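Local coordinates for ribose ABC transporter, substrate binding protein (Conexibacter woesei, PDB 4KQ9), which probably binds ribose or a related sugar in the periplasm as the substrate-binding component of an ABC transporter, at residues G103-V108 / K266-R271; I68-D73 / I92-G97. The protein carries 1 engineered substitution. All coordinates share one frame; numbering follows the deposited sequence.

Interaction 1 (G103-V108 / K266-R271)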
loop_
_atom_site.group_PDB
_atom_site.type_symbol
_atom_site.label_atom_id
_atom_site.label_comp_id
_atom_site.label_asym_id
_atom_site.label_seq_id
_atom_site.Cartn_x
_atom_site.Cartn_y
_atom_site.Cartn_z
ATOM N N GLY A 103 -20.502 -1.618 -7.504
ATOM C CA GLY A 103 -20.718 -1.086 -8.863
ATOM C C GLY A 103 -19.749 0.028 -9.282
ATOM O O GLY A 103 -19.966 0.783 -10.277
ATOM N N GLN A 104 -18.649 0.130 -8.556
ATOM C CA GLN A 104 -17.551 0.981 -8.996
ATOM C C GLN A 104 -17.094 0.597 -10.386
ATOM O O GLN A 104 -17.122 -0.596 -10.798
ATOM C CB GLN A 104 -16.404 0.979 -7.983
ATOM C CG GLN A 104 -15.538 -0.268 -7.910
ATOM C CD GLN A 104 -16.179 -1.354 -7.082
ATOM O OE1 GLN A 104 -17.210 -1.116 -6.450
ATOM N NE2 GLN A 104 -15.570 -2.550 -7.059
ATOM N N LEU A 105 -16.648 1.597 -11.093
ATOM C CA LEU A 105 -15.964 1.435 -12.374
ATOM C C LEU A 105 -14.686 0.608 -12.290
ATOM O O LEU A 105 -14.454 -0.265 -13.150
ATOM C CB LEU A 105 -15.653 2.831 -12.932
ATOM C CG LEU A 105 -15.179 2.951 -14.367
ATOM C CD1 LEU A 105 -16.356 2.719 -15.301
ATOM C CD2 LEU A 105 -14.504 4.315 -14.600
ATOM N N SER A 106 -13.843 0.884 -11.282
ATOM C CA SER A 106 -12.662 0.101 -11.039
ATOM C C SER A 106 -12.105 0.327 -9.614
ATOM O O SER A 106 -12.484 1.281 -8.911
ATOM C CB SER A 106 -11.584 0.456 -12.083
ATOM O OG SER A 106 -10.525 -0.469 -12.043
ATOM N N PHE A 107 -11.196 -0.569 -9.233
ATOM C CA PHE A 107 -10.371 -0.496 -8.034
ATOM C C PHE A 107 -8.919 -0.561 -8.494
ATOM O O PHE A 107 -8.471 -1.536 -9.033
ATOM C CB PHE A 107 -10.739 -1.611 -7.092
ATOM C CG PHE A 107 -9.833 -1.741 -5.903
ATOM C CD1 PHE A 107 -9.094 -0.678 -5.414
ATOM C CD2 PHE A 107 -9.753 -2.950 -5.256
ATOM C CE1 PHE A 107 -8.222 -0.846 -4.341
ATOM C CE2 PHE A 107 -8.915 -3.121 -4.170
ATOM C CZ PHE A 107 -8.152 -2.068 -3.690
ATOM N N VAL A 108 -8.245 0.565 -8.396
ATOM C CA VAL A 108 -6.871 0.766 -8.804
ATOM C C VAL A 108 -6.049 0.717 -7.512
ATOM O O VAL A 108 -6.286 1.516 -6.578
ATOM C CB VAL A 108 -6.691 2.134 -9.499
ATOM C CG1 VAL A 108 -5.246 2.496 -9.730
ATOM C CG2 VAL A 108 -7.380 2.152 -10.838
ATOM N N LYS A 266 -15.581 3.485 -23.034
ATOM C CA LYS A 266 -15.274 2.070 -22.878
ATOM C C LYS A 266 -14.939 1.715 -21.384
ATOM O O LYS A 266 -14.069 2.340 -20.792
ATOM C CB LYS A 266 -14.094 1.667 -23.743
ATOM C CG LYS A 266 -14.412 1.593 -25.212
ATOM C CD LYS A 266 -13.178 1.506 -26.094
ATOM C CE LYS A 266 -13.580 1.771 -27.540
ATOM N NZ LYS A 266 -12.388 2.061 -28.401
ATOM N N LYS A 267 -15.598 0.723 -20.807
ATOM C CA LYS A 267 -15.341 0.356 -19.429
ATOM C C LYS A 267 -13.943 -0.197 -19.285
ATOM O O LYS A 267 -13.544 -1.088 -20.007
ATOM C CB LYS A 267 -16.261 -0.754 -18.974
ATOM C CG LYS A 267 -17.748 -0.471 -19.028
ATOM C CD LYS A 267 -18.150 0.649 -18.157
ATOM C CE LYS A 267 -19.537 0.398 -17.574
ATOM N NZ LYS A 267 -20.042 1.719 -17.094
ATOM N N PRO A 268 -13.215 0.274 -18.289
ATOM C CA PRO A 268 -11.916 -0.349 -17.945
ATOM C C PRO A 268 -12.131 -1.712 -17.250
ATOM O O PRO A 268 -13.250 -2.006 -16.833
ATOM C CB PRO A 268 -11.331 0.662 -16.968
ATOM C CG PRO A 268 -12.480 1.297 -16.386
ATOM C CD PRO A 268 -13.642 1.241 -17.289
ATOM N N ASP A 269 -11.048 -2.444 -17.059
ATOM C CA ASP A 269 -10.957 -3.584 -16.165
ATOM C C ASP A 269 -11.379 -3.070 -14.774
ATOM O O ASP A 269 -11.007 -1.964 -14.381
ATOM C CB ASP A 269 -9.538 -4.128 -16.147
ATOM C CG ASP A 269 -9.095 -4.642 -17.551
ATOM O OD1 ASP A 269 -9.481 -5.744 -17.892
ATOM O OD2 ASP A 269 -8.410 -3.933 -18.327
ATOM N N ARG A 270 -12.162 -3.886 -14.056
ATOM C CA ARG A 270 -12.676 -3.500 -12.766
ATOM C C ARG A 270 -11.664 -3.636 -11.640
ATOM O O ARG A 270 -11.879 -3.026 -10.619
ATOM C CB ARG A 270 -13.975 -4.241 -12.439
ATOM C CG ARG A 270 -15.099 -3.990 -13.448
ATOM C CD ARG A 270 -16.431 -4.460 -12.867
ATOM N NE ARG A 270 -16.871 -3.549 -11.799
ATOM C CZ ARG A 270 -17.431 -3.939 -10.653
ATOM N NH1 ARG A 270 -17.596 -5.235 -10.399
ATOM N NH2 ARG A 270 -17.815 -3.032 -9.751
ATOM N N ARG A 271 -10.559 -4.380 -11.851
ATOM C CA ARG A 271 -9.430 -4.427 -10.946
ATOM C C ARG A 271 -8.185 -4.087 -11.728
ATOM O O ARG A 271 -7.899 -4.741 -12.704
ATOM C CB ARG A 271 -9.343 -5.794 -10.219
ATOM C CG ARG A 271 -8.327 -5.877 -9.131
ATOM C CD ARG A 271 -8.729 -5.058 -7.910
ATOM N NE ARG A 271 -7.734 -5.153 -6.845
ATOM C CZ ARG A 271 -6.650 -4.392 -6.662
ATOM N NH1 ARG A 271 -6.351 -3.402 -7.480
ATOM N NH2 ARG A 271 -5.827 -4.633 -5.649
HETATM O O HOH W 1 -13.521 -3.550 -8.592
HETATM O O HOH W 2 -15.438 -0.983 -15.441
#

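Interaction 2 (I68-D73 / I92-G97)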
loop_
_atom_site.group_PDB
_atom_site.type_symbol
_atom_site.label_atom_id
_atom_site.label_comp_id
_atom_site.label_asym_id
_atom_site.label_seq_id
_atom_site.Cartn_x
_atom_site.Cartn_y
_atom_site.Cartn_z
ATOM N N ILE A 68 -13.083 9.811 -7.695
ATOM C CA ILE A 68 -12.071 8.861 -7.245
ATOM C C ILE A 68 -12.048 8.929 -5.692
ATOM O O ILE A 68 -12.131 10.012 -5.126
ATOM C CB ILE A 68 -10.719 9.211 -7.855
ATOM C CG1 ILE A 68 -10.862 9.378 -9.378
ATOM C CG2 ILE A 68 -9.617 8.238 -7.385
ATOM C CD1 ILE A 68 -9.613 9.850 -10.049
ATOM N N VAL A 69 -11.988 7.776 -5.030
ATOM C CA VAL A 69 -12.033 7.707 -3.592
ATOM C C VAL A 69 -10.959 6.789 -3.074
ATOM O O VAL A 69 -10.927 5.628 -3.445
ATOM C CB VAL A 69 -13.362 7.130 -3.067
ATOM C CG1 VAL A 69 -13.383 7.213 -1.556
ATOM C CG2 VAL A 69 -14.575 7.860 -3.653
ATOM N N SER A 70 -10.101 7.297 -2.187
ATOM C CA SER A 70 -9.301 6.417 -1.277
ATOM C C SER A 70 -10.040 6.343 0.081
ATOM O O SER A 70 -10.068 7.340 0.814
ATOM C CB SER A 70 -7.892 6.946 -1.067
ATOM O OG SER A 70 -7.183 7.058 -2.305
ATOM N N PRO A 71 -10.673 5.206 0.399
ATOM C CA PRO A 71 -11.596 5.165 1.546
ATOM C C PRO A 71 -10.893 4.969 2.881
ATOM O O PRO A 71 -10.105 4.041 3.042
ATOM C CB PRO A 71 -12.469 3.957 1.258
ATOM C CG PRO A 71 -11.615 3.067 0.441
ATOM C CD PRO A 71 -10.636 3.915 -0.303
ATOM N N ILE A 72 -11.162 5.874 3.817
ATOM C CA ILE A 72 -10.633 5.729 5.174
ATOM C C ILE A 72 -11.080 4.435 5.862
ATOM O O ILE A 72 -10.312 3.837 6.585
ATOM C CB ILE A 72 -10.966 6.929 6.086
ATOM C CG1 ILE A 72 -10.289 6.714 7.457
ATOM C CG2 ILE A 72 -12.466 7.101 6.280
ATOM C CD1 ILE A 72 -10.112 8.008 8.214
ATOM N N ASP A 73 -12.302 3.991 5.638
ATOM C CA ASP A 73 -12.745 2.707 6.185
ATOM C C ASP A 73 -13.545 1.978 5.136
ATOM O O ASP A 73 -14.537 2.506 4.636
ATOM C CB ASP A 73 -13.634 2.885 7.435
ATOM C CG ASP A 73 -14.300 1.567 7.875
ATOM O OD1 ASP A 73 -13.590 0.664 8.340
ATOM O OD2 ASP A 73 -15.523 1.396 7.726
ATOM N N ILE A 92 -14.047 5.438 -8.987
ATOM C CA ILE A 92 -12.881 4.573 -8.988
ATOM C C ILE A 92 -12.411 4.547 -7.534
ATOM O O ILE A 92 -12.207 5.594 -6.953
ATOM C CB ILE A 92 -11.752 5.080 -9.913
ATOM C CG1 ILE A 92 -12.191 4.976 -11.391
ATOM C CG2 ILE A 92 -10.458 4.265 -9.679
ATOM C CD1 ILE A 92 -11.173 5.596 -12.346
ATOM N N LEU A 93 -12.214 3.367 -6.993
ATOM C CA LEU A 93 -11.556 3.223 -5.738
ATOM C C LEU A 93 -10.043 3.217 -5.950
ATOM O O LEU A 93 -9.530 2.639 -6.931
ATOM C CB LEU A 93 -11.982 1.928 -5.046
ATOM C CG LEU A 93 -13.482 1.899 -4.867
ATOM C CD1 LEU A 93 -13.884 0.485 -4.532
ATOM C CD2 LEU A 93 -13.874 2.955 -3.830
ATOM N N LEU A 94 -9.321 3.811 -5.007
ATOM C CA LEU A 94 -7.896 4.067 -5.224
ATOM C C LEU A 94 -7.108 3.725 -3.963
ATOM O O LEU A 94 -7.427 4.236 -2.891
ATOM C CB LEU A 94 -7.704 5.525 -5.661
ATOM C CG LEU A 94 -6.271 5.930 -5.940
ATOM C CD1 LEU A 94 -5.570 5.038 -6.916
ATOM C CD2 LEU A 94 -6.117 7.349 -6.423
ATOM N N ALA A 95 -6.109 2.858 -4.121
ATOM C CA ALA A 95 -5.178 2.293 -3.086
ATOM C C ALA A 95 -5.774 1.254 -2.123
ATOM O O ALA A 95 -5.124 0.247 -1.754
ATOM C CB ALA A 95 -4.453 3.387 -2.327
ATOM N N ASP A 96 -6.994 1.515 -1.701
ATOM C CA ASP A 96 -7.751 0.650 -0.843
ATOM C C ASP A 96 -9.178 0.504 -1.359
ATOM O O ASP A 96 -9.776 1.454 -1.912
ATOM C CB ASP A 96 -7.799 1.208 0.585
ATOM C CG ASP A 96 -6.451 1.154 1.281
ATOM O OD1 ASP A 96 -5.955 0.025 1.592
ATOM O OD2 ASP A 96 -5.888 2.255 1.501
ATOM N N GLY A 97 -9.729 -0.675 -1.131
ATOM C CA GLY A 97 -11.046 -1.056 -1.608
ATOM C C GLY A 97 -12.114 -1.024 -0.517
ATOM O O GLY A 97 -11.905 -0.473 0.544
#

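Interaction 1 (G103-V108 / K266-R271)
The guanidinium of Arg271 lies flat on one face of the Phe107 ring, the two planes 24° apart. Its CZ stands 3.9 Å from the centroid of the Phe107 ring, offset toward the rim over CD2 and CE2, a cation-pi stack in which both side chains run side by side in the same direction. Both side chains leave the same face of the sheet, as bridged residues do, and with CG anti to the backbone N in each (chi1 173° and -172°) the first bonds run the same way. Arg271 NH1 also donates to Phe107 O, from above the carbonyl plane, while NH2 reaches Ser110 O. The Arg270 guanidinium works by its edge instead: NE and NH2 both grip Gln104 O side-on, in the guanidinium plane, with NH2 the shorter at 2.7 Å from Gln104 O. A salt bridge joins Arg270 NH2 to Asp101, two residues before Gly103.

The backbones meet at Ser106 and Phe107, which bond to carbonyls of Asp269 and Arg270. Phe107 N donates to Arg270 O at 2.9 Å, and Ser106 OG gives its proton to a lone pair of Asp269 O at 2.8 Å. One water links Gln104 NE2 to Arg270 O, and a second bridges Leu105 O and Pro268 O. The apolar part is Leu105 against Pro268: Leu105 CD1 and CG rest on the Pro268 ring, crossing it at about a right angle, with Leu105 CD1 3.7 Å from Pro268 CD. Leu105 also touches Tyr261 and Pro268 touches Val257, both of helix 247-264.

Here the loop leaving helix 247-264 enters strand 271-273, at one edge of the sheet, beside strand 106-109, a parallel edge pairing in the N-terminal alpha/beta lobe of a periplasmic sugar-binding protein fold.

Interaction 2 (I68-D73 / I92-G97)
Ile68 opens the pairing opposite Ile92, and its CG2 meets Leu94 CD2 at 3.7 Å, the two side chains crossing obliquely. CG2 is anti to the backbone N of Ile68, while CG1 lies beside that N (chi1 -51°). Ile255 and Ala254 of helix 247-264 pack against this face, touching Ile68 and Leu94 respectively.

Val69 carries the backbone bonds of the parallel register. Its N donates to Ile92 O at 2.9 Å with an N-H...O angle of 160°, and Val69 O accepts from Leu94 N, also at 2.9 Å. Its side chain shares the other face of the sheet with Leu93, at the longer distance of 4.3 Å from Val69 CB to Leu93 CD2.

At Ser70 the regular strand has ended, and OG lies 2.9 Å from Leu94 O; the same hydroxyl is also hydrogen-bonded to Tyr12 OH. Leu94 O receives Asp96 N as well, in the turn through Ala95.

Pro71 then brings CD and CG against the carbonyls that follow that turn, CD standing 3.1 Å from Asp96 O and CG 3.6 Å from Gly97 O.

The chemistry thus changes from main-chain bonding between buried aliphatics to a hydroxyl and proline carbons set against carbonyl oxygens at the C-terminal strand ends. There Asp96 O is buried against the proline with no hydrogen-bonding partner, whereas Asp96 OD2 is hydrogen-bonded to a glycerol, probably from the crystallisation liquor, which may mark a pocket at this end of the sheet.

Overall arrangement
Both interactions are parallel pairings in one six-stranded sheet, but they occupy different depths. Interaction 2 joins two interior strands of a beta-alpha-beta unit close in sequence and is largely buried and aliphatic. Interaction 1 brings a late return of the chain to the sheet's last strand; it is only partly buried and relies on arginines, carbonyls and waters. They adjoin directly, since strands 91-94 and 106-109 are neighbours: Val108 N and O make probable hydrogen bonds to Leu93 O and Ala95 N, and the Phe107 ring packs on the backbone of Asp96 and Gly97. Residues 266-271 thus lead into the edge strand of a sheet whose interior strands 66-69 and 91-94 carry interaction 2.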